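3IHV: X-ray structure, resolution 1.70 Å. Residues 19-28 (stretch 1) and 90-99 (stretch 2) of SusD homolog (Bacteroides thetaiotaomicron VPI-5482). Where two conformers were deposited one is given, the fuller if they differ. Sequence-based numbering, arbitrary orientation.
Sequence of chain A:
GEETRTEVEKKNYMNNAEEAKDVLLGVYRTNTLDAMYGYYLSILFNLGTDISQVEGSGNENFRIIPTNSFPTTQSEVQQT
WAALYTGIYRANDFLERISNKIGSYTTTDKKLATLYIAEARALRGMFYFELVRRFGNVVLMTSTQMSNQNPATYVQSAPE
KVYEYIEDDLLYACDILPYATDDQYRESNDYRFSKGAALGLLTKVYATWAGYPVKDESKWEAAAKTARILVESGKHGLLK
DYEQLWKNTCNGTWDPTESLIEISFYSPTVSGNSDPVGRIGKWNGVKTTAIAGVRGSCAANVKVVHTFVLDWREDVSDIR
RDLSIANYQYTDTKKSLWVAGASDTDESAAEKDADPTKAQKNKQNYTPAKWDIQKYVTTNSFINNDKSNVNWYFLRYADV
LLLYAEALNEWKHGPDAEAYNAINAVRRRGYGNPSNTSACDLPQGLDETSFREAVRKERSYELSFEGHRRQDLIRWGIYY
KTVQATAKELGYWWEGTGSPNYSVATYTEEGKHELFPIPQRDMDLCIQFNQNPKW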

ATOM      1  N   GLU A  19      29.936  -1.203   6.709  1.00 10.79           N
ATOM      2  CA  GLU A  19      29.942  -0.355   5.510  1.00 10.70           C
ATOM      3  C   GLU A  19      28.898  -0.824   4.520  1.00  9.90           C
ATOM      4  O   GLU A  19      28.219  -0.004   3.901  1.00  9.95           O
ATOM      5  N   ALA A  20      28.749  -2.141   4.378  1.00  9.42           N
ATOM      6  CA  ALA A  20      27.748  -2.701   3.480  1.00  8.89           C
ATOM      7  C   ALA A  20      26.354  -2.282   3.932  1.00  9.01           C
ATOM      8  O   ALA A  20      25.473  -1.979   3.098  1.00  9.79           O
ATOM      9  N   LYS A  21      26.150  -2.284   5.254  1.00  8.56           N
ATOM     10  CA  LYS A  21      24.874  -1.946   5.830  1.00  8.85           C
ATOM     11  C   LYS A  21      24.483  -0.518   5.418  1.00  8.33           C
ATOM     12  O   LYS A  21      23.343  -0.259   5.073  1.00  7.12           O
ATOM     13  N   ASP A  22      25.433   0.395   5.494  1.00  9.40           N
ATOM     14  CA  ASP A  22      25.202   1.801   5.127  0.50 10.14           C
ATOM     15  C   ASP A  22      24.660   1.894   3.692  1.00  9.64           C
ATOM     16  O   ASP A  22      23.694   2.632   3.420  1.00 10.53           O
ATOM     17  N   VAL A  23      25.263   1.133   2.769  1.00  8.26           N
ATOM     18  CA  VAL A  23      24.831   1.148   1.344  1.00  7.56           C
ATOM     19  C   VAL A  23      23.450   0.508   1.212  1.00  7.62           C
ATOM     20  O   VAL A  23      22.570   1.002   0.486  1.00  8.54           O
ATOM     21  N   LEU A  24      23.211  -0.567   1.963  1.00  7.27           N
ATOM     22  CA  LEU A  24      21.887  -1.211   1.968  1.00  5.70           C
ATOM     23  C   LEU A  24      20.784  -0.260   2.417  1.00  6.18           C
ATOM     24  O   LEU A  24      19.711  -0.216   1.847  1.00  7.70           O
ATOM     25  N   LEU A  25      21.044   0.511   3.458  1.00  7.06           N
ATOM     26  CA  LEU A  25      20.078   1.470   3.939  1.00  6.70           C
ATOM     27  C   LEU A  25      19.740   2.514   2.864  1.00  6.65           C
ATOM     28  O   LEU A  25      18.630   3.030   2.851  1.00  6.50           O
ATOM     29  N   GLY A  26      20.675   2.796   1.960  1.00  7.52           N
ATOM     30  CA  GLY A  26      20.399   3.678   0.832  1.00  7.45           C
ATOM     31  C   GLY A  26      19.399   3.093  -0.166  1.00  7.82           C
ATOM     32  O   GLY A  26      18.662   3.836  -0.857  1.00  7.65           O
ATOM     33  N   VAL A  27      19.357   1.759  -0.277  1.00  7.37           N
ATOM     34  CA  VAL A  27      18.362   1.112  -1.107  1.00  7.54           C
ATOM     35  C   VAL A  27      16.983   1.319  -0.457  1.00  7.63           C
ATOM     36  O   VAL A  27      16.004   1.699  -1.124  1.00  8.14           O
ATOM     37  N   TYR A  28      16.897   1.037   0.837  1.00  7.53           N
ATOM     38  CA  TYR A  28      15.675   1.301   1.567  1.00  7.17           C
ATOM     39  C   TYR A  28      15.193   2.743   1.475  1.00  6.87           C
ATOM     40  O   TYR A  28      13.986   2.980   1.406  1.00  6.75           O
ATOM     41  N   ARG A  90      19.950   0.877  -7.341  1.00  6.78           N
ATOM     42  CA  ARG A  90      20.615   0.828  -6.021  1.00  7.07           C
ATOM     43  C   ARG A  90      20.731  -0.605  -5.535  1.00  6.66           C
ATOM     44  O   ARG A  90      21.786  -1.008  -5.039  1.00  6.98           O
ATOM     45  N   ALA A  91      19.663  -1.372  -5.692  1.00  6.39           N
ATOM     46  CA  ALA A  91      19.705  -2.785  -5.321  1.00  6.75           C
ATOM     47  C   ALA A  91      20.748  -3.537  -6.138  1.00  5.99           C
ATOM     48  O   ALA A  91      21.572  -4.288  -5.586  1.00  5.42           O
ATOM     49  N   ASN A  92      20.688  -3.380  -7.462  1.00  7.32           N
ATOM     50  CA  ASN A  92      21.676  -4.002  -8.364  1.00  6.98           C
ATOM     51  C   ASN A  92      23.102  -3.637  -7.959  1.00  6.72           C
ATOM     52  O   ASN A  92      24.003  -4.496  -7.891  1.00  6.40           O
ATOM     53  N   ASP A  93      23.324  -2.349  -7.693  1.00  6.09           N
ATOM     54  CA  ASP A  93      24.647  -1.846  -7.350  1.00  7.65           C
ATOM     55  C   ASP A  93      25.163  -2.521  -6.071  1.00  7.06           C
ATOM     56  O   ASP A  93      26.289  -3.018  -6.012  1.00  6.58           O
ATOM     57  N   PHE A  94      24.318  -2.539  -5.056  1.00  6.90           N
ATOM     58  CA  PHE A  94      24.652  -3.190  -3.784  1.00  7.03           C
ATOM     59  C   PHE A  94      25.003  -4.667  -3.968  1.00  6.95           C
ATOM     60  O   PHE A  94      26.009  -5.135  -3.442  1.00  7.70           O
ATOM     61  N   LEU A  95      24.177  -5.382  -4.731  1.00  6.71           N
ATOM     62  CA  LEU A  95      24.379  -6.816  -4.994  1.00  7.49           C
ATOM     63  C   LEU A  95      25.670  -7.096  -5.779  1.00  7.96           C
ATOM     64  O   LEU A  95      26.448  -7.997  -5.435  1.00  8.73           O
ATOM     65  N   GLU A  96      25.909  -6.324  -6.829  1.00  8.12           N
ATOM     66  CA  GLU A  96      27.144  -6.443  -7.609  1.00  8.37           C
ATOM     67  C   GLU A  96      28.362  -6.224  -6.731  1.00  8.78           C
ATOM     68  O   GLU A  96      29.316  -6.972  -6.798  1.00  9.25           O
ATOM     69  N   ARG A  97      28.326  -5.172  -5.922  1.00  8.02           N
ATOM     70  CA  ARG A  97      29.440  -4.819  -5.090  1.00  9.15           C
ATOM     71  C   ARG A  97      29.699  -5.795  -3.945  1.00  8.89           C
ATOM     72  O   ARG A  97      30.851  -6.190  -3.723  1.00  8.39           O
ATOM     73  N   ILE A  98      28.651  -6.193  -3.235  1.00  8.98           N
ATOM     74  CA  ILE A  98      28.864  -7.123  -2.130  1.00  9.22           C
ATOM     75  C   ILE A  98      29.347  -8.482  -2.667  1.00  9.87           C
ATOM     76  O   ILE A  98      30.128  -9.152  -2.007  1.00  9.91           O
ATOM     77  N   SER A  99      28.967  -8.866  -3.879  1.00 10.58           N
ATOM     78  CA  SER A  99      29.430 -10.148  -4.432  0.50 11.37           C
ATOM     79  C   SER A  99      30.955 -10.166  -4.497  1.00 11.98           C
ATOM     80  O   SER A  99      31.579 -11.200  -4.273  1.00 12.31           O
TER

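Phe94 forms the apolar centre of this contact between two helices that run nearly antiparallel (161°), their axes 9.2 Å apart at closest approach. Its CA-to-CB bond points toward the other helix, and with chi1 t (176°) and chi2 83° the ring enters a hole formed by Ala20, Val23, Leu24 and Val27; stretch 1 covers 89 Å² of Phe94. Val23, also t, meets the ring at its edge, CG1 to Phe94 CD1 3.8 Å; Leu24 (t, p), though its CB points sideways, brings CB within 3.9 Å of Phe94 CE1. Ala20 O lies near the ring plane, 3.1 Å from Phe94 CE1, while accepting the backbone hydrogen bond from Leu24 N (2.9 Å).

At one end, Ala20 CB packs against Ile98 CD1 (3.9 Å), which an extended t, t side chain delivers. At the other, the t rotamer of Val27 sets CG1 4.0 Å from Ala91 CB and CG2 4.0 Å from Arg90 CB, where the backbones come closest (CA to CA 5.4 Å, Val27 to Arg90).

No hydrogen bond joins the two stretches. Arg90 (m, t, t) passes Gly26, CD to Gly26 O 3.7 Å. Arg97 (m, t, p) turns back along its own helix, NH1 donating to Asp93 OD2 (2.9 Å, 159°) in a salt bridge; the same NH1 lies 4.0 Å from Val23 CG1.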

ATOM      1  CB  GLU A  19      31.318  -0.315   4.855  1.00 10.65           C
ATOM      2  CG  GLU A  19      32.353   0.348   5.727  1.00 12.66           C
ATOM      3  CD  GLU A  19      33.705   0.448   5.093  1.00 13.87           C
ATOM      4  OE1 GLU A  19      33.890   0.094   3.902  1.00 15.77           O
ATOM      5  OE2 GLU A  19      34.598   0.893   5.811  1.00 13.54           O
ATOM      6  CB  ALA A  20      27.847  -4.244   3.419  1.00  8.44           C
ATOM      7  CB  LYS A  21      24.922  -2.051   7.359  1.00  9.05           C
ATOM      8  CG  LYS A  21      23.553  -1.826   7.966  1.00 12.69           C
ATOM      9  CD  LYS A  21      23.478  -1.818   9.473  1.00 17.61           C
ATOM     10  CE  LYS A  21      23.907  -0.517  10.067  1.00 22.44           C
ATOM     11  NZ  LYS A  21      23.254  -0.372  11.403  1.00 25.79           N
ATOM     12  CB  ASP A  22      26.523   2.587   5.315  0.50 11.04           C
ATOM     13  CG  ASP A  22      26.396   4.090   5.020  0.50 12.72           C
ATOM     14  OD1 ASP A  22      25.374   4.707   5.371  0.50 13.83           O
ATOM     15  OD2 ASP A  22      27.372   4.658   4.465  0.50 16.58           O
ATOM     16  CB  VAL A  23      25.844   0.455   0.427  1.00  7.60           C
ATOM     17  CG1 VAL A  23      25.318   0.451  -1.011  1.00  7.29           C
ATOM     18  CG2 VAL A  23      27.269   1.115   0.563  1.00  8.73           C
ATOM     19  CB  LEU A  24      21.872  -2.436   2.899  1.00  5.84           C
ATOM     20  CG  LEU A  24      20.526  -3.103   3.116  1.00  5.86           C
ATOM     21  CD1 LEU A  24      20.027  -3.748   1.851  1.00  7.92           C
ATOM     22  CD2 LEU A  24      20.646  -4.133   4.264  1.00  4.46           C
ATOM     23  CB  LEU A  25      20.554   2.108   5.254  1.00  7.22           C
ATOM     24  CG  LEU A  25      20.511   1.159   6.482  1.00  8.08           C
ATOM     25  CD1 LEU A  25      21.011   1.925   7.715  1.00 12.23           C
ATOM     26  CD2 LEU A  25      19.185   0.578   6.754  1.00 12.14           C
ATOM     27  CB  VAL A  27      18.639  -0.414  -1.320  1.00  7.82           C
ATOM     28  CG1 VAL A  27      17.633  -0.997  -2.354  1.00  7.47           C
ATOM     29  CG2 VAL A  27      20.108  -0.639  -1.784  1.00  6.44           C
ATOM     30  CB  TYR A  28      15.846   1.000   3.036  1.00  7.88           C
ATOM     31  CG  TYR A  28      15.750  -0.478   3.411  1.00  5.52           C
ATOM     32  CD1 TYR A  28      14.521  -1.060   3.630  1.00  6.78           C
ATOM     33  CD2 TYR A  28      16.893  -1.248   3.583  1.00  6.12           C
ATOM     34  CE1 TYR A  28      14.401  -2.385   4.002  1.00  8.24           C
ATOM     35  CE2 TYR A  28      16.799  -2.581   3.933  1.00  6.25           C
ATOM     36  CZ  TYR A  28      15.545  -3.139   4.188  1.00  7.35           C
ATOM     37  OH  TYR A  28      15.376  -4.454   4.562  1.00  7.62           O
ATOM     38  CB  ARG A  90      19.894   1.696  -5.023  1.00  6.72           C
ATOM     39  CG  ARG A  90      20.072   3.201  -5.321  1.00  7.11           C
ATOM     40  CD  ARG A  90      19.090   4.008  -4.536  1.00  9.66           C
ATOM     41  NE  ARG A  90      19.232   5.433  -4.798  1.00  8.81           N
ATOM     42  CZ  ARG A  90      18.426   6.376  -4.321  1.00 10.35           C
ATOM     43  NH1 ARG A  90      17.366   6.076  -3.572  1.00 13.09           N
ATOM     44  NH2 ARG A  90      18.671   7.645  -4.619  1.00 10.67           N
ATOM     45  CB  ALA A  91      18.311  -3.419  -5.466  1.00  6.52           C
ATOM     46  CB  ASN A  92      21.460  -3.547  -9.822  1.00  6.86           C
ATOM     47  CG  ASN A  92      20.225  -4.171 -10.508  1.00  7.25           C
ATOM     48  OD1 ASN A  92      19.680  -5.172 -10.076  1.00  7.61           O
ATOM     49  ND2 ASN A  92      19.822  -3.572 -11.619  1.00  8.61           N
ATOM     50  CB  ASP A  93      24.539  -0.335  -7.130  1.00  6.94           C
ATOM     51  CG  ASP A  93      25.858   0.302  -6.783  1.00 11.83           C
ATOM     52  OD1 ASP A  93      26.795   0.255  -7.627  1.00 12.96           O
ATOM     53  OD2 ASP A  93      25.954   0.806  -5.631  1.00 15.71           O
ATOM     54  CB  PHE A  94      23.482  -3.058  -2.799  1.00  7.42           C
ATOM     55  CG  PHE A  94      23.728  -3.777  -1.510  1.00  6.90           C
ATOM     56  CD1 PHE A  94      24.467  -3.172  -0.511  1.00  8.77           C
ATOM     57  CD2 PHE A  94      23.272  -5.054  -1.323  1.00  8.30           C
ATOM     58  CE1 PHE A  94      24.755  -3.835   0.662  1.00  7.71           C
ATOM     59  CE2 PHE A  94      23.575  -5.749  -0.125  1.00  8.81           C
ATOM     60  CZ  PHE A  94      24.297  -5.104   0.858  1.00 11.16           C
ATOM     61  CB  LEU A  95      23.153  -7.413  -5.691  1.00  6.92           C
ATOM     62  CG  LEU A  95      21.900  -7.405  -4.809  1.00  5.50           C
ATOM     63  CD1 LEU A  95      20.610  -7.614  -5.577  1.00  4.87           C
ATOM     64  CD2 LEU A  95      22.041  -8.470  -3.666  1.00  6.40           C
ATOM     65  CB  GLU A  96      27.132  -5.404  -8.747  1.00  8.56           C
ATOM     66  CG  GLU A  96      26.123  -5.742  -9.832  1.00  8.28           C
ATOM     67  CD  GLU A  96      25.763  -4.565 -10.722  1.00 10.18           C
ATOM     68  OE1 GLU A  96      26.494  -3.563 -10.734  1.00  9.98           O
ATOM     69  OE2 GLU A  96      24.690  -4.623 -11.364  1.00  9.44           O
ATOM     70  CB  ARG A  97      29.250  -3.419  -4.560  1.00 10.01           C
ATOM     71  CG  ARG A  97      29.389  -2.365  -5.677  1.00 11.25           C
ATOM     72  CD  ARG A  97      28.836  -1.046  -5.211  1.00 12.61           C
ATOM     73  NE  ARG A  97      29.617  -0.422  -4.146  1.00 16.44           N
ATOM     74  CZ  ARG A  97      29.256   0.685  -3.483  1.00 17.11           C
ATOM     75  NH1 ARG A  97      28.116   1.305  -3.764  1.00 19.19           N
ATOM     76  NH2 ARG A  97      30.040   1.177  -2.524  1.00 21.39           N
ATOM     77  CB  ILE A  98      27.629  -7.230  -1.190  1.00  9.77           C
ATOM     78  CG1 ILE A  98      28.101  -7.644   0.223  1.00 10.67           C
ATOM     79  CG2 ILE A  98      26.529  -8.121  -1.810  1.00  8.52           C
ATOM     80  CD1 ILE A  98      27.033  -7.459   1.320  1.00 14.14           C
ATOM     81  CB  SER A  99      28.824 -10.435  -5.822  0.50 11.90           C
ATOM     82  OG  SER A  99      29.425  -9.625  -6.824  0.50 11.93           O
TER